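Local coordinates for flagellar brake protein YcgR (Escherichia coli K-12, PDB 5Y6H) that acts as a c-di-GMP-dependent flagellar brake that slows the motor, here as its N-terminal domain, the part involved in FliG binding, at residues L9-L14 against P105-F110; A15-L20 against I46-L51; L30-N35 against I71-E76; A64-Q69 against L89-Y94. All coordinates share one frame; numbering follows the deposited sequence.

Interaction 1: residues L9-L14 against P105-F110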
loop_
_atom_site.group_PDB
_atom_site.type_symbol
_atom_site.label_atom_id
_atom_site.label_comp_id
_atom_site.label_asym_id
_atom_site.label_seq_id
_atom_site.Cartn_x
_atom_site.Cartn_y
_atom_site.Cartn_z
ATOM N N LEU A 9 -1.892 16.129 -2.650
ATOM C CA LEU A 9 -2.657 15.492 -1.585
ATOM C C LEU A 9 -4.056 15.133 -2.072
ATOM O O LEU A 9 -4.771 15.985 -2.607
ATOM C CB LEU A 9 -2.746 16.416 -0.368
ATOM C CG LEU A 9 -3.288 15.844 0.950
ATOM C CD1 LEU A 9 -2.861 14.395 1.168
ATOM C CD2 LEU A 9 -2.858 16.723 2.115
ATOM N N LYS A 10 -4.437 13.870 -1.894
ATOM C CA LYS A 10 -5.816 13.431 -2.081
ATOM C C LYS A 10 -6.444 13.171 -0.718
ATOM O O LYS A 10 -5.906 12.395 0.079
ATOM C CB LYS A 10 -5.885 12.172 -2.945
ATOM C CG LYS A 10 -5.052 12.258 -4.203
ATOM C CD LYS A 10 -5.454 13.473 -5.029
ATOM C CE LYS A 10 -5.054 13.325 -6.485
ATOM N NZ LYS A 10 -6.030 13.978 -7.410
ATOM N N GLN A 11 -7.581 13.808 -0.458
ATOM C CA GLN A 11 -8.158 13.822 0.879
ATOM C C GLN A 11 -9.543 13.199 0.978
ATOM O O GLN A 11 -9.844 12.547 1.982
ATOM C CB GLN A 11 -8.201 15.267 1.399
ATOM C CG GLN A 11 -6.899 15.712 2.046
ATOM C CD GLN A 11 -7.100 16.857 3.011
ATOM O OE1 GLN A 11 -7.347 17.994 2.609
ATOM N NE2 GLN A 11 -7.035 16.553 4.296
ATOM N N ASN A 12 -10.419 13.394 -0.035
ATOM C CA ASN A 12 -11.724 12.765 0.152
ATOM C C ASN A 12 -11.688 11.304 -0.302
ATOM O O ASN A 12 -10.838 10.919 -1.113
ATOM C CB ASN A 12 -12.812 13.550 -0.599
ATOM C CG ASN A 12 -12.839 13.269 -2.091
ATOM O OD1 ASN A 12 -13.218 12.184 -2.528
ATOM N ND2 ASN A 12 -12.463 14.265 -2.884
ATOM N N PRO A 13 -12.581 10.453 0.218
ATOM C CA PRO A 13 -12.438 9.008 -0.041
ATOM C C PRO A 13 -12.629 8.618 -1.498
ATOM O O PRO A 13 -12.088 7.587 -1.916
ATOM C CB PRO A 13 -13.512 8.368 0.856
ATOM C CG PRO A 13 -14.010 9.455 1.750
ATOM C CD PRO A 13 -13.726 10.756 1.097
ATOM N N LEU A 14 -13.377 9.395 -2.284
ATOM C CA LEU A 14 -13.531 9.070 -3.699
ATOM C C LEU A 14 -12.217 9.260 -4.446
ATOM O O LEU A 14 -11.823 8.414 -5.257
ATOM C CB LEU A 14 -14.632 9.926 -4.329
ATOM C CG LEU A 14 -16.034 9.853 -3.722
ATOM C CD1 LEU A 14 -16.945 10.881 -4.376
ATOM C CD2 LEU A 14 -16.612 8.455 -3.865
ATOM N N PRO A 105 -6.444 4.360 3.130
ATOM C CA PRO A 105 -6.037 5.431 4.031
ATOM C C PRO A 105 -6.968 6.620 3.899
ATOM O O PRO A 105 -7.623 6.803 2.859
ATOM C CB PRO A 105 -4.619 5.777 3.539
ATOM C CG PRO A 105 -4.721 5.531 2.055
ATOM C CD PRO A 105 -5.598 4.297 1.926
ATOM N N PRO A 106 -7.071 7.455 4.935
ATOM C CA PRO A 106 -7.895 8.668 4.803
ATOM C C PRO A 106 -7.301 9.693 3.853
ATOM O O PRO A 106 -8.049 10.490 3.274
ATOM C CB PRO A 106 -7.972 9.198 6.242
ATOM C CG PRO A 106 -6.781 8.605 6.926
ATOM C CD PRO A 106 -6.588 7.258 6.310
ATOM N N THR A 107 -5.980 9.708 3.682
ATOM C CA THR A 107 -5.339 10.587 2.713
ATOM C C THR A 107 -4.267 9.808 1.964
ATOM O O THR A 107 -3.766 8.785 2.436
ATOM C CB THR A 107 -4.715 11.836 3.366
ATOM O OG1 THR A 107 -3.624 11.450 4.213
ATOM C CG2 THR A 107 -5.746 12.608 4.180
ATOM N N LEU A 108 -3.915 10.320 0.786
ATOM C CA LEU A 108 -2.963 9.673 -0.106
ATOM C C LEU A 108 -2.214 10.753 -0.873
ATOM O O LEU A 108 -2.806 11.762 -1.263
ATOM C CB LEU A 108 -3.687 8.712 -1.062
ATOM C CG LEU A 108 -2.944 7.888 -2.118
ATOM C CD1 LEU A 108 -3.711 6.609 -2.392
ATOM C CD2 LEU A 108 -2.770 8.681 -3.407
ATOM N N TRP A 109 -0.915 10.545 -1.080
ATOM C CA TRP A 109 -0.112 11.425 -1.919
ATOM C C TRP A 109 0.029 10.808 -3.306
ATOM O O TRP A 109 0.423 9.647 -3.437
ATOM C CB TRP A 109 1.274 11.667 -1.316
ATOM C CG TRP A 109 1.272 12.369 0.013
ATOM C CD1 TRP A 109 1.415 11.793 1.242
ATOM C CD2 TRP A 109 1.133 13.777 0.244
ATOM N NE1 TRP A 109 1.369 12.754 2.225
ATOM C CE2 TRP A 109 1.197 13.980 1.638
ATOM C CE3 TRP A 109 0.959 14.885 -0.592
ATOM C CZ2 TRP A 109 1.095 15.247 2.215
ATOM C CZ3 TRP A 109 0.857 16.143 -0.017
ATOM C CH2 TRP A 109 0.925 16.312 1.372
ATOM N N PHE A 110 -0.313 11.580 -4.336
ATOM C CA PHE A 110 -0.079 11.211 -5.732
ATOM C C PHE A 110 0.811 12.312 -6.294
ATOM O O PHE A 110 0.315 13.316 -6.809
ATOM C CB PHE A 110 -1.392 11.068 -6.520
ATOM C CG PHE A 110 -1.245 10.335 -7.826
ATOM C CD1 PHE A 110 -2.170 10.513 -8.843
ATOM C CD2 PHE A 110 -0.187 9.465 -8.036
ATOM C CE1 PHE A 110 -2.042 9.838 -10.044
ATOM C CE2 PHE A 110 -0.052 8.788 -9.234
ATOM C CZ PHE A 110 -0.981 8.974 -10.240
#

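Interaction 2: residues A15-L20 against I46-L51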
loop_
_atom_site.group_PDB
_atom_site.type_symbol
_atom_site.label_atom_id
_atom_site.label_comp_id
_atom_site.label_asym_id
_atom_site.label_seq_id
_atom_site.Cartn_x
_atom_site.Cartn_y
_atom_site.Cartn_z
ATOM N N ALA A 15 -11.527 10.372 -4.183
ATOM C CA ALA A 15 -10.264 10.647 -4.860
ATOM C C ALA A 15 -9.185 9.654 -4.449
ATOM O O ALA A 15 -8.360 9.251 -5.278
ATOM C CB ALA A 15 -9.816 12.079 -4.567
ATOM N N VAL A 16 -9.169 9.260 -3.170
ATOM C CA VAL A 16 -8.191 8.281 -2.699
ATOM C C VAL A 16 -8.413 6.940 -3.387
ATOM O O VAL A 16 -7.473 6.316 -3.895
ATOM C CB VAL A 16 -8.258 8.139 -1.167
ATOM C CG1 VAL A 16 -7.475 6.902 -0.708
ATOM C CG2 VAL A 16 -7.723 9.392 -0.493
ATOM N N LEU A 17 -9.666 6.476 -3.409
ATOM C CA LEU A 17 -9.963 5.189 -4.028
ATOM C C LEU A 17 -9.648 5.207 -5.519
ATOM O O LEU A 17 -9.182 4.205 -6.072
ATOM C CB LEU A 17 -11.426 4.812 -3.779
ATOM C CG LEU A 17 -11.866 3.409 -4.210
ATOM C CD1 LEU A 17 -11.045 2.358 -3.491
ATOM C CD2 LEU A 17 -13.344 3.205 -3.934
ATOM N N GLY A 18 -9.878 6.343 -6.187
ATOM C CA GLY A 18 -9.588 6.418 -7.612
ATOM C C GLY A 18 -8.130 6.151 -7.935
ATOM O O GLY A 18 -7.817 5.452 -8.902
ATOM N N VAL A 19 -7.218 6.693 -7.126
ATOM C CA VAL A 19 -5.796 6.442 -7.342
ATOM C C VAL A 19 -5.471 4.976 -7.086
ATOM O O VAL A 19 -4.683 4.362 -7.817
ATOM C CB VAL A 19 -4.942 7.368 -6.456
ATOM C CG1 VAL A 19 -3.464 7.008 -6.579
ATOM C CG2 VAL A 19 -5.174 8.826 -6.823
ATOM N N LEU A 20 -6.069 4.396 -6.042
ATOM C CA LEU A 20 -5.803 2.999 -5.716
ATOM C C LEU A 20 -6.296 2.072 -6.820
ATOM O O LEU A 20 -5.660 1.052 -7.113
ATOM C CB LEU A 20 -6.457 2.644 -4.380
ATOM C CG LEU A 20 -5.871 3.338 -3.148
ATOM C CD1 LEU A 20 -6.710 3.031 -1.914
ATOM C CD2 LEU A 20 -4.417 2.936 -2.929
ATOM N N ILE A 46 -8.488 -4.796 -4.692
ATOM C CA ILE A 46 -8.972 -3.523 -4.174
ATOM C C ILE A 46 -10.498 -3.530 -4.168
ATOM O O ILE A 46 -11.131 -3.971 -5.135
ATOM C CB ILE A 46 -8.420 -2.331 -4.988
ATOM C CG1 ILE A 46 -8.905 -1.001 -4.408
ATOM C CG2 ILE A 46 -8.770 -2.461 -6.474
ATOM C CD1 ILE A 46 -8.339 -0.696 -3.029
ATOM N N THR A 47 -11.085 -3.080 -3.054
ATOM C CA THR A 47 -12.511 -2.793 -2.938
ATOM C C THR A 47 -12.642 -1.459 -2.211
ATOM O O THR A 47 -11.640 -0.953 -1.689
ATOM C CB THR A 47 -13.265 -3.899 -2.185
ATOM O OG1 THR A 47 -13.087 -3.728 -0.773
ATOM C CG2 THR A 47 -12.792 -5.291 -2.598
ATOM N N PRO A 48 -13.831 -0.848 -2.152
ATOM C CA PRO A 48 -13.967 0.385 -1.359
ATOM C C PRO A 48 -13.611 0.211 0.106
ATOM O O PRO A 48 -13.348 1.210 0.786
ATOM C CB PRO A 48 -15.446 0.754 -1.535
ATOM C CG PRO A 48 -15.809 0.175 -2.853
ATOM C CD PRO A 48 -15.054 -1.124 -2.931
ATOM N N ASP A 49 -13.576 -1.022 0.613
ATOM C CA ASP A 49 -13.357 -1.260 2.029
ATOM C C ASP A 49 -12.058 -1.988 2.353
ATOM O O ASP A 49 -11.734 -2.119 3.539
ATOM C CB ASP A 49 -14.533 -2.053 2.617
ATOM C CG ASP A 49 -15.825 -1.260 2.624
ATOM O OD1 ASP A 49 -16.898 -1.873 2.452
ATOM O OD2 ASP A 49 -15.765 -0.025 2.802
ATOM N N LYS A 50 -11.297 -2.450 1.360
ATOM C CA LYS A 50 -10.133 -3.261 1.697
ATOM C C LYS A 50 -9.076 -3.209 0.600
ATOM O O LYS A 50 -9.385 -3.049 -0.584
ATOM C CB LYS A 50 -10.543 -4.715 1.974
ATOM C CG LYS A 50 -10.348 -5.668 0.805
ATOM C CD LYS A 50 -10.728 -7.093 1.185
ATOM C CE LYS A 50 -11.441 -7.792 0.040
ATOM N NZ LYS A 50 -11.693 -9.230 0.338
ATOM N N LEU A 51 -7.820 -3.338 1.025
ATOM C CA LEU A 51 -6.674 -3.561 0.154
ATOM C C LEU A 51 -6.060 -4.908 0.505
ATOM O O LEU A 51 -5.871 -5.219 1.685
ATOM C CB LEU A 51 -5.595 -2.479 0.328
ATOM C CG LEU A 51 -5.753 -1.047 -0.178
ATOM C CD1 LEU A 51 -6.880 -0.330 0.534
ATOM C CD2 LEU A 51 -4.436 -0.291 0.007
#

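Interaction 3: residues L30-N35 against I71-E76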
loop_
_atom_site.group_PDB
_atom_site.type_symbol
_atom_site.label_atom_id
_atom_site.label_comp_id
_atom_site.label_asym_id
_atom_site.label_seq_id
_atom_site.Cartn_x
_atom_site.Cartn_y
_atom_site.Cartn_z
ATOM N N LEU A 30 5.097 -2.390 -5.140
ATOM C CA LEU A 30 4.968 -1.515 -3.987
ATOM C C LEU A 30 6.162 -1.729 -3.069
ATOM O O LEU A 30 6.776 -2.799 -3.067
ATOM C CB LEU A 30 3.685 -1.805 -3.199
ATOM C CG LEU A 30 2.330 -1.883 -3.901
ATOM C CD1 LEU A 30 1.238 -2.101 -2.865
ATOM C CD2 LEU A 30 2.044 -0.641 -4.725
ATOM N N ARG A 31 6.486 -0.708 -2.285
ATOM C CA ARG A 31 7.412 -0.855 -1.170
ATOM C C ARG A 31 6.659 -0.603 0.127
ATOM O O ARG A 31 6.020 0.443 0.283
ATOM C CB ARG A 31 8.600 0.105 -1.288
ATOM C CG ARG A 31 9.504 0.101 -0.058
ATOM C CD ARG A 31 10.666 1.064 -0.207
ATOM N NE ARG A 31 11.439 0.803 -1.417
ATOM C CZ ARG A 31 12.266 1.679 -1.976
ATOM N NH1 ARG A 31 12.930 1.359 -3.080
ATOM N NH2 ARG A 31 12.432 2.876 -1.431
ATOM N N LEU A 32 6.719 -1.571 1.041
ATOM C CA LEU A 32 6.194 -1.422 2.392
ATOM C C LEU A 32 7.365 -1.122 3.314
ATOM O O LEU A 32 8.318 -1.906 3.382
ATOM C CB LEU A 32 5.469 -2.687 2.857
ATOM C CG LEU A 32 3.987 -2.912 2.534
ATOM C CD1 LEU A 32 3.643 -2.539 1.095
ATOM C CD2 LEU A 32 3.607 -4.363 2.817
ATOM N N SER A 33 7.302 0.004 4.016
ATOM C CA SER A 33 8.363 0.407 4.925
ATOM C C SER A 33 7.810 0.595 6.331
ATOM O O SER A 33 6.714 1.134 6.513
ATOM C CB SER A 33 9.038 1.697 4.451
ATOM O OG SER A 33 9.595 1.547 3.153
ATOM N N TRP A 34 8.574 0.146 7.326
ATOM C CA TRP A 34 8.206 0.308 8.725
ATOM C C TRP A 34 9.456 0.632 9.530
ATOM O O TRP A 34 10.577 0.598 9.021
ATOM C CB TRP A 34 7.521 -0.949 9.277
ATOM C CG TRP A 34 8.413 -2.157 9.302
ATOM C CD1 TRP A 34 9.079 -2.667 10.381
ATOM C CD2 TRP A 34 8.734 -3.006 8.196
ATOM N NE1 TRP A 34 9.795 -3.781 10.012
ATOM C CE2 TRP A 34 9.600 -4.009 8.675
ATOM C CE3 TRP A 34 8.377 -3.011 6.845
ATOM C CZ2 TRP A 34 10.108 -5.009 7.850
ATOM C CZ3 TRP A 34 8.880 -4.008 6.031
ATOM C CH2 TRP A 34 9.737 -4.990 6.534
ATOM N N ASN A 35 9.250 0.957 10.806
ATOM C CA ASN A 35 10.370 1.205 11.702
ATOM C C ASN A 35 11.149 -0.087 11.914
ATOM O O ASN A 35 10.817 -0.878 12.803
ATOM C CB ASN A 35 9.878 1.774 13.036
ATOM C CG ASN A 35 11.005 2.319 13.883
ATOM O OD1 ASN A 35 12.060 2.677 13.364
ATOM N ND2 ASN A 35 10.790 2.385 15.192
ATOM N N ILE A 71 2.773 1.695 8.764
ATOM C CA ILE A 71 3.405 1.143 7.570
ATOM C C ILE A 71 3.221 2.148 6.442
ATOM O O ILE A 71 2.085 2.515 6.116
ATOM C CB ILE A 71 2.811 -0.222 7.172
ATOM C CG1 ILE A 71 2.955 -1.243 8.306
ATOM C CG2 ILE A 71 3.465 -0.737 5.899
ATOM C CD1 ILE A 71 1.716 -1.381 9.167
ATOM N N THR A 72 4.327 2.591 5.851
ATOM C CA THR A 72 4.304 3.510 4.719
ATOM C C THR A 72 4.405 2.720 3.421
ATOM O O THR A 72 5.295 1.877 3.268
ATOM C CB THR A 72 5.447 4.522 4.810
ATOM O OG1 THR A 72 5.269 5.335 5.975
ATOM C CG2 THR A 72 5.477 5.414 3.577
ATOM N N ILE A 73 3.493 2.990 2.492
ATOM C CA ILE A 73 3.423 2.280 1.222
ATOM C C ILE A 73 3.775 3.256 0.109
ATOM O O ILE A 73 3.182 4.339 0.015
ATOM C CB ILE A 73 2.031 1.657 1.016
ATOM C CG1 ILE A 73 1.720 0.706 2.181
ATOM C CG2 ILE A 73 1.966 0.940 -0.319
ATOM C CD1 ILE A 73 0.355 0.089 2.145
ATOM N N THR A 74 4.756 2.881 -0.723
ATOM C CA THR A 74 5.232 3.715 -1.822
ATOM C C THR A 74 5.221 2.932 -3.128
ATOM O O THR A 74 5.444 1.719 -3.147
ATOM C CB THR A 74 6.661 4.234 -1.563
ATOM O OG1 THR A 74 7.515 3.131 -1.232
ATOM C CG2 THR A 74 6.655 5.233 -0.404
ATOM N N ALA A 75 4.983 3.646 -4.226
ATOM C CA ALA A 75 5.034 3.055 -5.555
ATOM C C ALA A 75 5.276 4.174 -6.554
ATOM O O ALA A 75 4.704 5.259 -6.423
ATOM C CB ALA A 75 3.742 2.303 -5.902
ATOM N N GLU A 76 6.130 3.922 -7.542
ATOM C CA GLU A 76 6.425 4.973 -8.502
ATOM C C GLU A 76 6.728 4.390 -9.874
ATOM O O GLU A 76 7.318 3.313 -9.998
ATOM C CB GLU A 76 7.596 5.853 -8.046
ATOM C CG GLU A 76 8.863 5.101 -7.689
ATOM C CD GLU A 76 9.802 5.939 -6.841
ATOM O OE1 GLU A 76 10.145 7.060 -7.272
ATOM O OE2 GLU A 76 10.192 5.485 -5.744
HETATM O O HOH W 1 7.571 2.729 1.439
#

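Interaction 4: residues A64-Q69 against L89-Y94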
loop_
_atom_site.group_PDB
_atom_site.type_symbol
_atom_site.label_atom_id
_atom_site.label_comp_id
_atom_site.label_asym_id
_atom_site.label_seq_id
_atom_site.Cartn_x
_atom_site.Cartn_y
_atom_site.Cartn_z
ATOM N N ALA A 64 7.618 -9.037 10.818
ATOM C CA ALA A 64 7.897 -7.691 11.312
ATOM C C ALA A 64 6.793 -6.720 10.918
ATOM O O ALA A 64 6.353 -5.902 11.736
ATOM C CB ALA A 64 9.247 -7.206 10.786
ATOM N N VAL A 65 6.337 -6.819 9.673
ATOM C CA VAL A 65 5.285 -5.943 9.165
ATOM C C VAL A 65 3.919 -6.170 9.814
ATOM O O VAL A 65 3.084 -5.266 9.833
ATOM C CB VAL A 65 5.137 -6.077 7.636
ATOM C CG1 VAL A 65 4.060 -5.133 7.124
ATOM C CG2 VAL A 65 6.466 -5.806 6.948
ATOM N N LEU A 66 3.689 -7.369 10.341
ATOM C CA LEU A 66 2.411 -7.676 10.970
ATOM C C LEU A 66 2.302 -7.124 12.387
ATOM O O LEU A 66 1.187 -7.008 12.907
ATOM C CB LEU A 66 2.189 -9.188 10.971
ATOM C CG LEU A 66 1.841 -9.774 9.601
ATOM C CD1 LEU A 66 2.118 -11.271 9.557
ATOM C CD2 LEU A 66 0.389 -9.480 9.244
ATOM N N LYS A 67 3.424 -6.789 13.024
ATOM C CA LYS A 67 3.413 -6.196 14.354
ATOM C C LYS A 67 3.764 -4.719 14.340
ATOM O O LYS A 67 3.745 -4.082 15.399
ATOM C CB LYS A 67 4.374 -6.946 15.286
ATOM C CG LYS A 67 5.841 -6.614 15.060
ATOM C CD LYS A 67 6.718 -7.198 16.157
ATOM C CE LYS A 67 8.147 -6.680 16.052
ATOM N NZ LYS A 67 8.908 -6.869 17.320
ATOM N N ALA A 68 4.085 -4.158 13.178
ATOM C CA ALA A 68 4.365 -2.733 13.090
ATOM C C ALA A 68 3.091 -1.924 13.308
ATOM O O ALA A 68 1.981 -2.364 12.993
ATOM C CB ALA A 68 4.983 -2.393 11.735
ATOM N N GLN A 69 3.256 -0.727 13.864
ATOM C CA GLN A 69 2.105 0.104 14.180
ATOM C C GLN A 69 1.882 1.232 13.190
ATOM O O GLN A 69 0.861 1.922 13.283
ATOM C CB GLN A 69 2.241 0.666 15.599
ATOM C CG GLN A 69 2.312 -0.434 16.619
ATOM C CD GLN A 69 2.966 -0.001 17.888
ATOM O OE1 GLN A 69 2.293 0.194 18.887
ATOM N NE2 GLN A 69 4.282 0.143 17.871
ATOM N N LEU A 89 -1.705 -3.883 9.464
ATOM C CA LEU A 89 -1.962 -4.958 8.521
ATOM C C LEU A 89 -2.260 -6.233 9.291
ATOM O O LEU A 89 -1.670 -6.483 10.347
ATOM C CB LEU A 89 -0.786 -5.210 7.574
ATOM C CG LEU A 89 -0.043 -4.044 6.926
ATOM C CD1 LEU A 89 0.889 -4.552 5.839
ATOM C CD2 LEU A 89 -1.023 -3.065 6.350
ATOM N N GLN A 90 -3.189 -7.028 8.771
ATOM C CA GLN A 90 -3.464 -8.349 9.306
ATOM C C GLN A 90 -3.175 -9.391 8.236
ATOM O O GLN A 90 -3.064 -9.077 7.049
ATOM C CB GLN A 90 -4.914 -8.462 9.790
ATOM C CG GLN A 90 -5.169 -7.767 11.118
ATOM C CD GLN A 90 -6.576 -7.986 11.631
ATOM O OE1 GLN A 90 -7.328 -8.794 11.086
ATOM N NE2 GLN A 90 -6.939 -7.270 12.688
ATOM N N GLN A 91 -3.035 -10.643 8.658
ATOM C CA GLN A 91 -2.786 -11.717 7.709
ATOM C C GLN A 91 -4.107 -12.282 7.208
ATOM O O GLN A 91 -5.046 -12.486 7.982
ATOM C CB GLN A 91 -1.943 -12.829 8.333
ATOM C CG GLN A 91 -1.662 -13.975 7.364
ATOM C CD GLN A 91 -0.639 -14.956 7.889
ATOM O OE1 GLN A 91 0.005 -14.709 8.906
ATOM N NE2 GLN A 91 -0.481 -16.077 7.195
ATOM N N SER A 92 -4.174 -12.527 5.907
ATOM C CA SER A 92 -5.358 -13.105 5.288
ATOM C C SER A 92 -4.888 -14.065 4.200
ATOM O O SER A 92 -3.743 -14.531 4.194
ATOM C CB SER A 92 -6.291 -12.005 4.759
ATOM O OG SER A 92 -7.555 -12.546 4.413
ATOM N N GLU A 93 -5.775 -14.343 3.251
ATOM C CA GLU A 93 -5.555 -15.324 2.200
ATOM C C GLU A 93 -6.025 -14.741 0.877
ATOM O O GLU A 93 -7.049 -14.055 0.829
ATOM C CB GLU A 93 -6.327 -16.619 2.495
ATOM C CG GLU A 93 -5.714 -17.869 1.903
ATOM C CD GLU A 93 -6.463 -19.129 2.293
ATOM O OE1 GLU A 93 -6.285 -20.158 1.607
ATOM O OE2 GLU A 93 -7.226 -19.094 3.283
ATOM N N TYR A 94 -5.284 -15.019 -0.194
ATOM C CA TYR A 94 -5.692 -14.592 -1.528
ATOM C C TYR A 94 -5.065 -15.517 -2.557
ATOM O O TYR A 94 -3.838 -15.656 -2.599
ATOM C CB TYR A 94 -5.290 -13.139 -1.815
ATOM C CG TYR A 94 -5.863 -12.579 -3.107
ATOM C CD1 TYR A 94 -7.192 -12.182 -3.186
ATOM C CD2 TYR A 94 -5.073 -12.442 -4.241
ATOM C CE1 TYR A 94 -7.720 -11.668 -4.360
ATOM C CE2 TYR A 94 -5.591 -11.929 -5.420
ATOM C CZ TYR A 94 -6.916 -11.546 -5.474
ATOM O OH TYR A 94 -7.435 -11.034 -6.643
HETATM O O HOH W 2 0.744 -4.237 11.187
HETATM O O HOH W 3 -1.270 -8.373 12.678
#

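Interaction 1: residues L9-L14 against P105-F110
Lys-10 and Leu-108 form an antiparallel hydrogen-bonded pair: Lys-10 N donates to Leu-108 O over 2.7 Å, and Leu-108 N donates back to Lys-10 O over 3.0 Å. The first of these bonds is nearly straight, 167° at the hydrogen. Leu-9 and Trp-109 make the adjoining non-hydrogen-bonded pair. Their side chains leave on the same face of the sheet and meet in a CH-pi contact. Leu-9 CD1 sits over the centre of the six-membered ring of Trp-109, 4.0 Å from its centroid. CG of Leu-9, anti to the backbone N (chi1 -169°), carries the branch to the indole side. CB of Leu-9 also packs on Trp-109 CZ3, at 3.6 Å, and Leu-9 CD2 lies near Trp-109 CH2. An alanine at Trp-109 would probably leave Leu-9 CD1 without the ring face beneath it and open a gap at this edge of the sheet. Beyond the paired residues, CG of Gln-11 lies 3.9 Å from CG2 of Thr-107, and the two side chains run side by side in the same direction. On the other face, CG of Lys-10 lies 4.3 Å from CD2 of Leu-108. Strand 9-10, one of two outermost strands, lies against 108-111. Strand 80-86 flanks 108-111 on its other edge, and Trp-109 shares backbone hydrogen bonding with Glu-83. Leu-108 turns to helix 13-26, where it touches Val-19 and Leu-20.

Interaction 2: residues A15-L20 against I46-L51
Leu-17 and Leu-20 of helix 13-26 pack on Ile-46, Pro-48 and Leu-51, at the turn end of the beta hairpin formed by strands 37-47 and 50-54. This is helix-on-sheet packing within the PilZN domain of YcgR. The contact between the segments is apolar. The two leucines share it about equally, and the two methyls of Leu-17 go to different partners. CD1 goes to Ile-46, 4.1 Å from its CG1, and also rests near the carbonyl oxygen of Thr-47. CD2 lies against the proline instead, 4.0 Å from Pro-48 CB. CG of Leu-17, anti to the backbone N (chi1 -173°), carries both methyls toward the turn. An alanine in place of Leu-17 would probably open a gap between the helix and the turn, leaving Ile-46 CG1 and Pro-48 CB without these partners. One helical turn on, Leu-20 offers CB to Ile-46 CD1 at 4.1 Å. Polar bonds shape the turn itself. Thr-47 OG1 accepts from Asp-49 N at 3.1 Å, an ST turn that ties the threonine side chain to the 47-50 turn. Backbone bonding from Thr-47 N to Lys-50 O, 3.0 Å long, joins the two sides of it. Outside the segments, Phe-84 of strand 80-86 touches both Leu-20 and Leu-51, while Arg-21 meets Pro-48. Leu-20 and Leu-51 cross at about a right angle, their CD1 methyls 4.2 Å apart.

Interaction 3: residues L30-N35 against I71-E76
Leu-32 and Ile-73 stand side by side on one face of an antiparallel strand pair and point the same way, with Leu-32 CD1 3.9 Å from Ile-73 CG1. Leu-32 also leans on Ile-71, the next residue on that face of the facing strand: Leu-32 CG lies 4.0 Å from Ile-71 CG2. At the other end, Leu-30 spreads its methyls. CD2 meets the small Ala-75, 3.6 Å from its CB, while CD1 reaches CG2 of Ile-73. The short Ala-75 leaves the hollow that Leu-30 CD2 fills. The other face is polar. Thr-74 OG1 lies between the backbone N and the carbonyl carbon (chi1 52°), only 3.2 Å from Arg-31 CB. A water fills the hollow between the hydroxyls. It donates to Arg-31 O and hydrogen-bonds to Ser-33 OG and Thr-74 OG1, the last at 2.7 Å. Four backbone hydrogen bonds hold the strands, from Arg-31 to Thr-74 and from Ser-33 to Thr-72, one each way in both pairs. Strands 37-47 and 80-86 flank the pair, making these two central members of a larger antiparallel sheet. Apolar and polar residues alternate along each strand, typical of an amphipathic sheet, with Leu-30, Leu-32, Ile-71 and Ile-73 buried.

Interaction 4: residues A64-Q69 against L89-Y94
Val-65 and Leu-89 meet methyl to methyl, Val-65 CG1 lying 3.5 Å from Leu-89 CD1, tighter than usual for two carbons. The side chains cross at a slant. Leu-66 meets the strand with both its methyls: CD2 lies over the backbone, 3.7 Å from Gln-91 N and equally near Gln-90 C, and CD1 approaches Gln-91 OE1. CG of Leu-66, anti to the carbonyl carbon (chi1 -73°), directs this branch at the 90-91 backbone. Two waters bridge the backbones. One accepts from Leu-89 N at 3.0 Å and lies within hydrogen-bonding distance of Val-65 O and Ala-68 O, which with other acceptors may share its protons, so it joins the 65-68 backbone to Leu-89. The other donates to Leu-66 O at 2.8 Å and to Leu-89 O at 3.0 Å. Leu-89 is therefore gripped by water at both its N and its O, with its side chain buried against the valine. Further out, Phe-100 of strand 97-102 touches both Leu-66 and Leu-89. Leu-32 of strand 30-34 also packs on Leu-89, and Trp-34 covers Val-65. Helix 59-67 thus touches strand 30-34 through Trp-34 and strand 90-94, one of the two outermost, through Leu-66; 90-94 pairs with 97-102.

All four interactions lie in one PilZN domain and reach the same antiparallel sheet. Interaction 1 joins residues near both ends of the modelled chain; the other three lie between its segments. Interactions 1 and 2 have centres about 10 Å apart, share helix 13-26 and touch. Interactions 3 and 4, centres about 13 Å apart, also touch, through Trp-34 on Val-65. Their segments alternate in the chain, as do those of interactions 2 and 3. Interactions 1 and 4 sit on opposite sides of the chain's centre, their centres about 22 Å apart. Helices 13-26 and 59-67 thus pack on one sheet, giving a single compact N-terminal domain, the part of YcgR involved in FliG binding.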